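Local coordinates for protein GCN5-related N-acetyltransferase (Anabaena variabilis, PDB 2OZG) that binds coenzyme A and, as a member of the GCN5-related N-acetyltransferase family, probably transfers acetyl groups to amines, perhaps those of aminoglycosides, at residues E199-Y204 and I217-R222; G226-I231 and I256-W261; A308-E313 and L379-I384. One frame throughout, in Å; residues are numbered along the deposited sequence.

Contact 1: E199-Y204 and I217-R222; sequences ETLYSY and IFTQER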
loop_
_atom_site.group_PDB
_atom_site.type_symbol
_atom_site.label_atom_id
_atom_site.label_comp_id
_atom_site.label_asym_id
_atom_site.label_seq_id
_atom_site.Cartn_x
_atom_site.Cartn_y
_atom_site.Cartn_z
ATOM N N GLU A 199 5.239 2.304 27.055
ATOM C CA GLU A 199 5.158 0.854 27.092
ATOM C C GLU A 199 5.626 0.117 28.362
ATOM O O GLU A 199 6.388 0.624 29.195
ATOM C CB GLU A 199 5.820 0.295 25.810
ATOM C CG GLU A 199 7.324 0.548 25.698
ATOM C CD GLU A 199 7.931 0.248 24.321
ATOM O OE1 GLU A 199 7.154 -0.041 23.382
ATOM O OE2 GLU A 199 9.188 0.324 24.186
ATOM N N THR A 200 5.081 -1.088 28.486
ATOM C CA THR A 200 5.327 -1.953 29.601
ATOM C C THR A 200 6.195 -3.087 29.090
ATOM O O THR A 200 6.042 -3.561 27.957
ATOM C CB THR A 200 4.001 -2.491 30.194
ATOM O OG1 THR A 200 3.166 -1.383 30.563
ATOM C CG2 THR A 200 4.254 -3.376 31.426
ATOM N N LEU A 201 7.132 -3.469 29.945
ATOM C CA LEU A 201 8.047 -4.532 29.661
ATOM C C LEU A 201 7.510 -5.753 30.369
ATOM O O LEU A 201 7.206 -5.721 31.570
ATOM C CB LEU A 201 9.422 -4.182 30.209
ATOM C CG LEU A 201 10.542 -5.144 29.831
ATOM C CD1 LEU A 201 10.813 -5.153 28.313
ATOM C CD2 LEU A 201 11.785 -4.780 30.574
ATOM N N TYR A 202 7.374 -6.838 29.638
ATOM C CA TYR A 202 6.891 -8.084 30.221
ATOM C C TYR A 202 8.065 -9.081 30.191
ATOM O O TYR A 202 8.827 -9.188 29.199
ATOM C CB TYR A 202 5.682 -8.586 29.404
ATOM C CG TYR A 202 4.532 -7.636 29.439
ATOM C CD1 TYR A 202 3.670 -7.601 30.547
ATOM C CD2 TYR A 202 4.316 -6.736 28.421
ATOM C CE1 TYR A 202 2.643 -6.713 30.618
ATOM C CE2 TYR A 202 3.263 -5.810 28.488
ATOM C CZ TYR A 202 2.425 -5.823 29.567
ATOM O OH TYR A 202 1.389 -4.930 29.644
ATOM N N SER A 203 8.207 -9.802 31.274
ATOM C CA SER A 203 9.263 -10.806 31.470
ATOM C C SER A 203 8.658 -12.007 32.204
ATOM O O SER A 203 8.005 -11.850 33.246
ATOM C CB SER A 203 10.316 -10.220 32.393
ATOM O OG SER A 203 10.974 -9.169 31.790
ATOM N N TYR A 204 8.860 -13.201 31.665
ATOM C CA TYR A 204 8.334 -14.418 32.249
ATOM C C TYR A 204 9.454 -15.430 32.260
ATOM O O TYR A 204 10.251 -15.461 31.329
ATOM C CB TYR A 204 7.215 -14.968 31.325
ATOM C CG TYR A 204 5.915 -14.209 31.438
ATOM C CD1 TYR A 204 5.750 -12.971 30.827
ATOM C CD2 TYR A 204 4.831 -14.749 32.122
ATOM C CE1 TYR A 204 4.595 -12.298 30.930
ATOM C CE2 TYR A 204 3.638 -14.055 32.248
ATOM C CZ TYR A 204 3.538 -12.831 31.676
ATOM O OH TYR A 204 2.338 -12.177 31.762
ATOM N N ILE A 217 11.072 -12.225 27.190
ATOM C CA ILE A 217 11.016 -10.797 27.470
ATOM C C ILE A 217 10.418 -10.114 26.242
ATOM O O ILE A 217 10.932 -10.301 25.135
ATOM C CB ILE A 217 12.384 -10.188 27.722
ATOM C CG1 ILE A 217 13.076 -10.904 28.864
ATOM C CG2 ILE A 217 12.195 -8.683 28.046
ATOM C CD1 ILE A 217 14.533 -10.530 29.034
ATOM N N PHE A 218 9.364 -9.315 26.460
ATOM C CA PHE A 218 8.645 -8.734 25.367
ATOM C C PHE A 218 7.921 -7.458 25.677
ATOM O O PHE A 218 7.752 -7.052 26.846
ATOM C CB PHE A 218 7.736 -9.814 24.775
ATOM C CG PHE A 218 6.530 -10.180 25.654
ATOM C CD1 PHE A 218 5.356 -9.439 25.568
ATOM C CD2 PHE A 218 6.576 -11.243 26.547
ATOM C CE1 PHE A 218 4.260 -9.714 26.376
ATOM C CE2 PHE A 218 5.444 -11.560 27.319
ATOM C CZ PHE A 218 4.290 -10.782 27.208
ATOM N N THR A 219 7.527 -6.786 24.611
ATOM C CA THR A 219 6.688 -5.596 24.681
ATOM C C THR A 219 5.495 -5.835 23.742
ATOM O O THR A 219 5.503 -6.769 22.924
ATOM C CB THR A 219 7.412 -4.287 24.224
ATOM O OG1 THR A 219 7.905 -4.450 22.897
ATOM C CG2 THR A 219 8.555 -3.913 25.151
ATOM N N GLN A 220 4.452 -5.043 23.887
ATOM C CA GLN A 220 3.296 -5.177 23.036
ATOM C C GLN A 220 2.955 -3.766 22.640
ATOM O O GLN A 220 3.140 -2.853 23.437
ATOM C CB GLN A 220 2.087 -5.674 23.829
ATOM C CG GLN A 220 2.283 -6.886 24.673
ATOM C CD GLN A 220 0.966 -7.287 25.290
ATOM O OE1 GLN A 220 0.313 -6.488 26.007
ATOM N NE2 GLN A 220 0.537 -8.488 24.983
ATOM N N GLU A 221 2.322 -3.609 21.491
ATOM C CA GLU A 221 1.860 -2.295 21.069
ATOM C C GLU A 221 0.808 -2.457 20.024
ATOM O O GLU A 221 0.709 -3.503 19.403
ATOM C CB GLU A 221 3.013 -1.449 20.500
ATOM C CG GLU A 221 3.822 -2.151 19.431
ATOM C CD GLU A 221 4.983 -1.295 18.898
ATOM O OE1 GLU A 221 4.711 -0.148 18.502
ATOM O OE2 GLU A 221 6.145 -1.783 18.885
ATOM N N ARG A 222 0.029 -1.392 19.834
ATOM C CA ARG A 222 -0.963 -1.305 18.775
ATOM C C ARG A 222 -0.438 -0.308 17.762
ATOM O O ARG A 222 -0.046 0.794 18.138
ATOM C CB ARG A 222 -2.286 -0.794 19.287
ATOM C CG ARG A 222 -2.932 -1.772 20.200
ATOM C CD ARG A 222 -4.398 -1.389 20.470
ATOM N NE ARG A 222 -4.991 -2.416 21.312
ATOM C CZ ARG A 222 -5.414 -3.599 20.874
ATOM N NH1 ARG A 222 -5.370 -3.914 19.582
ATOM N NH2 ARG A 222 -5.894 -4.479 21.728
HETATM O O HOH W 1 8.471 -1.374 21.629
HETATM O O HOH W 2 4.474 -3.368 26.131
HETATM O O HOH W 3 0.837 -3.727 27.090
#
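Tyr202 and Phe218 form an antiparallel hydrogen-bonded pair in the beta hairpin of strands 202-206 and 211-222, part of the second acetyltransferase domain. Tyr202 N gives its hydrogen to Phe218 O and Phe218 N returns one to Tyr202 O, each at 2.8 Å and both nearly straight. Ahead of this pair the strands splay, and water joins them. One water donates to Gln220 OE1 at 3.0 Å and also bonds to Tyr202 OH at 2.9 Å, tying the phenol to the amide across the strands. The other end of that amide, Gln220 NE2, is held by Gln255 OE1. A second water is shared by Glu199 OE1 and, weakly, by Thr219 OG1.

Phe218 carries the packing. Its CG stands between the backbone N and the carbonyl carbon (chi1 72°), from where the ring extends toward the partner strand, and Tyr202 CB sits over one face of the ring, 3.5 Å from the centroid, in a CH-pi contact. The two rings are near parallel, at 22°, but slid apart with centroids 5.2 Å from each other, so they barely overlap. Tyr204 completes the aromatic cluster, meeting Phe218 rim to rim through CE1 and CE2 respectively, 3.8 Å apart. Tyr204 OH is taken up by Gln29 and Glu90 of a second subunit, which links the cluster to the subunit interface. An alanine in place of Phe218 would probably leave Tyr202 CB without the ring it rests on and Tyr204 without its rim partner, opening a gap in the cluster. On the opposite face of the hairpin, Ser203 and Ile217 form a non-hydrogen-bonded pair, and there Leu201 CD1 lies 3.8 Å from Ile217 CG2.

Contact 2: G226-I231 and I256-W261; sequences GSILRI and IDKVTW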
loop_
_atom_site.group_PDB
_atom_site.type_symbol
_atom_site.label_atom_id
_atom_site.label_comp_id
_atom_site.label_asym_id
_atom_site.label_seq_id
_atom_site.Cartn_x
_atom_site.Cartn_y
_atom_site.Cartn_z
ATOM N N GLY A 226 -2.146 -2.938 13.124
ATOM C CA GLY A 226 -2.790 -3.818 14.111
ATOM C C GLY A 226 -1.940 -3.980 15.365
ATOM O O GLY A 226 -1.195 -3.086 15.743
ATOM N N SER A 227 -2.053 -5.116 16.029
ATOM C CA SER A 227 -1.328 -5.299 17.265
ATOM C C SER A 227 -0.138 -6.231 17.104
ATOM O O SER A 227 -0.123 -7.178 16.337
ATOM C CB SER A 227 -2.237 -5.766 18.384
ATOM O OG SER A 227 -2.769 -7.018 18.059
ATOM N N ILE A 228 0.883 -5.937 17.863
ATOM C CA ILE A 228 2.118 -6.702 17.741
ATOM C C ILE A 228 2.773 -6.915 19.091
ATOM O O ILE A 228 2.762 -6.043 19.959
ATOM C CB ILE A 228 3.066 -5.962 16.797
ATOM C CG1 ILE A 228 4.317 -6.733 16.542
ATOM C CG2 ILE A 228 3.462 -4.572 17.379
ATOM C CD1 ILE A 228 5.005 -6.292 15.208
ATOM N N LEU A 229 3.302 -8.113 19.256
ATOM C CA LEU A 229 4.015 -8.462 20.435
ATOM C C LEU A 229 5.421 -8.670 19.961
ATOM O O LEU A 229 5.685 -9.523 19.094
ATOM C CB LEU A 229 3.411 -9.714 21.050
ATOM C CG LEU A 229 4.028 -10.198 22.366
ATOM C CD1 LEU A 229 2.983 -10.978 23.196
ATOM C CD2 LEU A 229 5.285 -10.992 22.210
ATOM N N ARG A 230 6.339 -7.885 20.491
ATOM C CA ARG A 230 7.747 -7.967 20.020
ATOM C C ARG A 230 8.597 -8.636 21.088
ATOM O O ARG A 230 8.815 -8.054 22.159
ATOM C CB ARG A 230 8.279 -6.569 19.726
ATOM C CG ARG A 230 7.408 -5.712 18.794
ATOM C CD ARG A 230 8.073 -4.343 18.537
ATOM N NE ARG A 230 7.225 -3.440 17.757
ATOM C CZ ARG A 230 7.233 -3.378 16.423
ATOM N NH1 ARG A 230 7.958 -4.207 15.714
ATOM N NH2 ARG A 230 6.443 -2.527 15.786
ATOM N N ILE A 231 9.061 -9.866 20.822
ATOM C CA ILE A 231 9.905 -10.577 21.738
ATOM C C ILE A 231 11.340 -10.060 21.563
ATOM O O ILE A 231 11.943 -10.243 20.516
ATOM C CB ILE A 231 9.835 -12.095 21.509
ATOM C CG1 ILE A 231 8.413 -12.630 21.779
ATOM C CG2 ILE A 231 10.819 -12.810 22.405
ATOM C CD1 ILE A 231 8.176 -14.087 21.368
ATOM N N ILE A 256 -3.503 -10.225 20.110
ATOM C CA ILE A 256 -2.310 -9.875 19.327
ATOM C C ILE A 256 -2.400 -10.457 17.916
ATOM O O ILE A 256 -2.461 -11.627 17.767
ATOM C CB ILE A 256 -1.090 -10.467 20.005
ATOM C CG1 ILE A 256 -0.879 -9.873 21.412
ATOM C CG2 ILE A 256 0.188 -10.302 19.162
ATOM C CD1 ILE A 256 -0.675 -8.348 21.376
ATOM N N ASP A 257 -2.288 -9.624 16.894
ATOM C CA ASP A 257 -2.310 -10.086 15.495
ATOM C C ASP A 257 -1.004 -10.763 15.020
ATOM O O ASP A 257 -1.036 -11.776 14.344
ATOM C CB ASP A 257 -2.532 -8.886 14.571
ATOM C CG ASP A 257 -3.852 -8.167 14.853
ATOM O OD1 ASP A 257 -4.846 -8.874 15.076
ATOM O OD2 ASP A 257 -3.860 -6.914 14.882
ATOM N N LYS A 258 0.132 -10.199 15.396
ATOM C CA LYS A 258 1.438 -10.668 14.921
ATOM C C LYS A 258 2.461 -10.709 16.033
ATOM O O LYS A 258 2.450 -9.831 16.910
ATOM C CB LYS A 258 1.871 -9.644 13.858
ATOM C CG LYS A 258 3.114 -9.868 13.166
ATOM C CD LYS A 258 3.310 -8.852 12.007
ATOM C CE LYS A 258 2.449 -9.194 10.786
ATOM N NZ LYS A 258 2.874 -8.406 9.581
ATOM N N VAL A 259 3.347 -11.707 15.987
ATOM C CA VAL A 259 4.432 -11.820 16.935
ATOM C C VAL A 259 5.749 -11.815 16.163
ATOM O O VAL A 259 5.866 -12.443 15.071
ATOM C CB VAL A 259 4.401 -13.137 17.742
ATOM C CG1 VAL A 259 5.643 -13.236 18.638
ATOM C CG2 VAL A 259 3.141 -13.252 18.578
ATOM N N THR A 260 6.732 -11.089 16.706
ATOM C CA THR A 260 8.091 -11.128 16.171
ATOM C C THR A 260 9.087 -11.588 17.226
ATOM O O THR A 260 8.890 -11.398 18.436
ATOM C CB THR A 260 8.586 -9.729 15.693
ATOM O OG1 THR A 260 8.726 -8.859 16.833
ATOM C CG2 THR A 260 7.639 -9.108 14.725
ATOM N N TRP A 261 10.123 -12.260 16.756
ATOM C CA TRP A 261 11.235 -12.660 17.612
ATOM C C TRP A 261 12.516 -12.689 16.798
ATOM O O TRP A 261 12.488 -12.863 15.549
ATOM C CB TRP A 261 10.978 -14.024 18.266
ATOM C CG TRP A 261 11.112 -15.213 17.391
ATOM C CD1 TRP A 261 12.124 -16.114 17.442
ATOM C CD2 TRP A 261 10.208 -15.702 16.351
ATOM N NE1 TRP A 261 11.925 -17.102 16.507
ATOM C CE2 TRP A 261 10.792 -16.854 15.807
ATOM C CE3 TRP A 261 8.998 -15.246 15.809
ATOM C CZ2 TRP A 261 10.165 -17.612 14.793
ATOM C CZ3 TRP A 261 8.413 -15.958 14.798
ATOM C CH2 TRP A 261 8.985 -17.113 14.303
HETATM O O HOH W 4 9.921 -6.457 16.159
HETATM O O HOH W 5 11.188 -9.204 17.834
#
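Residues 228-230 run parallel to 258-260, Ile228 beside Lys258, Leu229 beside Val259 and Arg230 beside Thr260, with the short strand axes 14° from parallel and backbone bonds such as Leu229 N to Lys258 O at 3.0 Å. Where the strands begin, side chains add to the backbone bond from Lys258 N to Ser227 O. Asp257 OD2 accepts from Ser227 N at 2.8 Å, met on the anti side and out of the carboxylate plane. Ser227 OG stands between the backbone N and the carbonyl carbon (chi1 63°), where Asp257 N donates to it at 2.9 Å and more weakly to Ser227 O. Serine and aspartate thus clasp each other. The hydroxyl also bonds to Gln255 O. Gly226, just before, has backbone angles that call for glycine, and a CB there would run into the same carboxylate.

On the face of Ile228, Lys258 and Thr260, Ile228 CD1 has two neighbours: it touches Thr260 CG2 at 3.9 Å and lies 3.6 Å above the plane of the Arg230 guanidinium, toward its rim. Arg230 and Thr260 extend side by side, with Thr260 OG1 3.7 Å from Arg230 CB; a water joins that hydroxyl to Arg230 NH1, while Arg230 NE faces Glu221 OE2 as a salt bridge modelled too close for its geometry to be trusted. A further water connects Thr260 OG1 to Ile231 O. The opposite face is apolar: Ile256 CG2 meets Leu229 CB, and Ile231 CD1 reaches Val259 CG1 at 3.8 Å.

Helix 239-250, which connects the two strands in a beta-alpha-beta unit, covers the apolar face, with Ile249 against Ile231 and Val259. Arg281 of strand 279-290 lies over the other face, while strands 211-222 and 132-143 pair with the outer edges of 227-236 and 258-263.

Contact 3: A308-E313 and L379-I384; sequences AELHLE and LKATQI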
loop_
_atom_site.group_PDB
_atom_site.type_symbol
_atom_site.label_atom_id
_atom_site.label_comp_id
_atom_site.label_asym_id
_atom_site.label_seq_id
_atom_site.Cartn_x
_atom_site.Cartn_y
_atom_site.Cartn_z
ATOM N N ALA A 308 44.276 -31.755 13.426
ATOM C CA ALA A 308 44.814 -31.204 12.197
ATOM C C ALA A 308 45.694 -30.030 12.439
ATOM O O ALA A 308 45.506 -29.292 13.397
ATOM C CB ALA A 308 43.700 -30.771 11.298
ATOM N N GLU A 309 46.635 -29.847 11.523
ATOM C CA GLU A 309 47.522 -28.722 11.523
ATOM C C GLU A 309 47.242 -27.911 10.239
ATOM O O GLU A 309 47.416 -28.415 9.131
ATOM C CB GLU A 309 48.919 -29.257 11.525
ATOM C CG GLU A 309 49.966 -28.330 11.934
ATOM C CD GLU A 309 51.300 -29.054 12.007
ATOM O OE1 GLU A 309 51.967 -29.148 10.957
ATOM O OE2 GLU A 309 51.678 -29.510 13.114
ATOM N N LEU A 310 46.797 -26.682 10.379
ATOM C CA LEU A 310 46.521 -25.855 9.221
ATOM C C LEU A 310 47.565 -24.757 9.104
ATOM O O LEU A 310 47.757 -23.993 10.044
ATOM C CB LEU A 310 45.074 -25.262 9.294
ATOM C CG LEU A 310 44.600 -24.425 8.101
ATOM C CD1 LEU A 310 44.693 -25.177 6.782
ATOM C CD2 LEU A 310 43.197 -23.982 8.345
ATOM N N HIS A 311 48.248 -24.680 7.961
ATOM C CA HIS A 311 49.328 -23.692 7.753
ATOM C C HIS A 311 48.785 -22.475 7.011
ATOM O O HIS A 311 48.584 -22.491 5.803
ATOM C CB HIS A 311 50.530 -24.318 7.021
ATOM C CG HIS A 311 51.285 -25.333 7.818
ATOM N ND1 HIS A 311 52.655 -25.438 7.773
ATOM C CD2 HIS A 311 50.867 -26.269 8.703
ATOM C CE1 HIS A 311 53.046 -26.420 8.563
ATOM N NE2 HIS A 311 51.978 -26.929 9.149
ATOM N N LEU A 312 48.581 -21.408 7.761
ATOM C CA LEU A 312 47.936 -20.184 7.270
ATOM C C LEU A 312 48.935 -19.132 6.865
ATOM O O LEU A 312 50.071 -19.085 7.392
ATOM C CB LEU A 312 47.143 -19.544 8.415
ATOM C CG LEU A 312 45.987 -20.312 9.085
ATOM C CD1 LEU A 312 45.644 -19.731 10.467
ATOM C CD2 LEU A 312 44.769 -20.224 8.169
ATOM N N GLU A 313 48.505 -18.293 5.937
ATOM C CA GLU A 313 49.261 -17.132 5.522
ATOM C C GLU A 313 48.312 -15.964 5.508
ATOM O O GLU A 313 47.428 -15.869 4.680
ATOM C CB GLU A 313 49.917 -17.319 4.167
ATOM C CG GLU A 313 50.989 -16.269 3.911
ATOM C CD GLU A 313 51.841 -16.642 2.749
ATOM O OE1 GLU A 313 51.277 -16.887 1.665
ATOM O OE2 GLU A 313 53.072 -16.714 2.926
ATOM N N LEU A 379 40.380 -29.097 3.208
ATOM C CA LEU A 379 39.755 -30.123 4.033
ATOM C C LEU A 379 40.041 -29.898 5.514
ATOM O O LEU A 379 39.150 -29.974 6.347
ATOM C CB LEU A 379 40.191 -31.533 3.609
ATOM C CG LEU A 379 39.616 -32.649 4.496
ATOM C CD1 LEU A 379 38.104 -32.598 4.497
ATOM C CD2 LEU A 379 40.128 -34.018 4.072
ATOM N N LYS A 380 41.298 -29.639 5.846
ATOM C CA LYS A 380 41.661 -29.389 7.225
ATOM C C LYS A 380 40.886 -28.184 7.767
ATOM O O LYS A 380 40.267 -28.271 8.832
ATOM C CB LYS A 380 43.176 -29.231 7.352
ATOM C CG LYS A 380 43.895 -30.474 7.000
ATOM C CD LYS A 380 45.394 -30.412 7.305
ATOM C CE LYS A 380 46.131 -29.293 6.512
ATOM N NZ LYS A 380 47.622 -29.520 6.529
ATOM N N ALA A 381 40.844 -27.092 7.017
ATOM C CA ALA A 381 40.073 -25.925 7.455
ATOM C C ALA A 381 38.573 -26.199 7.592
ATOM O O ALA A 381 37.920 -25.641 8.460
ATOM C CB ALA A 381 40.262 -24.803 6.540
ATOM N N THR A 382 38.029 -27.046 6.737
ATOM C CA THR A 382 36.620 -27.371 6.834
ATOM C C THR A 382 36.355 -28.115 8.126
ATOM O O THR A 382 35.388 -27.830 8.811
ATOM C CB THR A 382 36.181 -28.225 5.634
ATOM O OG1 THR A 382 36.437 -27.500 4.446
ATOM C CG2 THR A 382 34.732 -28.569 5.682
ATOM N N GLN A 383 37.235 -29.051 8.457
ATOM C CA GLN A 383 37.087 -29.841 9.664
ATOM C C GLN A 383 37.222 -28.956 10.915
ATOM O O GLN A 383 36.420 -29.059 11.862
ATOM C CB GLN A 383 38.171 -30.935 9.696
ATOM C CG GLN A 383 38.006 -32.002 8.589
ATOM C CD GLN A 383 39.196 -32.919 8.473
ATOM O OE1 GLN A 383 40.295 -32.567 8.910
ATOM N NE2 GLN A 383 39.008 -34.079 7.842
ATOM N N ILE A 384 38.232 -28.085 10.903
ATOM C CA ILE A 384 38.518 -27.174 12.044
ATOM C C ILE A 384 37.406 -26.182 12.351
ATOM O O ILE A 384 37.026 -25.984 13.532
ATOM C CB ILE A 384 39.848 -26.401 11.798
ATOM C CG1 ILE A 384 41.030 -27.367 11.822
ATOM C CG2 ILE A 384 40.123 -25.307 12.834
ATOM C CD1 ILE A 384 42.345 -26.786 11.328
#
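Leu310 and Ala381 make the tight part of this contact, Leu310 CD2 standing 3.5 Å from Ala381 CB where helix 375-385 crosses strand 308-315 in the sterol carrier protein domain. Ile384 closes in beside them, its CD1 3.7 Å from Leu310 CB. The three side chains form a small buried apolar patch between helix and sheet. Toward the start of the strand the fit is looser: Ala308 CB is 4.2 Å from Ile384 CD1 and 4.3 Å from Lys380 CB.

Polar groups hold the more exposed side. The Lys380 chain bends at chi3 (-61°), which brings CE 3.0 Å from Glu309 O, and NZ donates to that oxygen at 2.8 Å, nearly along the C=O axis; the same ammonium forms a salt bridge with Glu344. The CB of solvent-exposed Glu309 points away from the helix, and its OE1 accepts from His311 NE2 at 2.9 Å, within the imidazole plane but on the anti side of OE1 and out of the carboxylate plane.

Two acceptors, one of them charged, thus grip the lysine, which would favour its protonated form, and Glu344 OE2, also bonded to His311 N, ties helix and strand together through one carboxylate.

Overall arrangement
Contacts 1 and 2 are successive pairings in one sheet, their centres 10 Å apart, because strands 211-222 and 227-236 are neighbours. Phe218 CD1 packs on Leu229 CG at 3.5 Å, and Thr219 O probably accepts from Arg230 N at 2.8 Å. Contact 3 belongs to the sterol carrier protein domain on the opposite side of the chain's centre; its centre is 46 Å from that of contact 1 and 44 Å from that of contact 2, with nearest atoms about 31 and 27 Å away. None of the three includes a residue of the coenzyme A pocket. Yet the side chains of Gln220 and Ile256 lie about 8 and 7 Å from a bound coenzyme A, and both pack on Val32 of the second subunit.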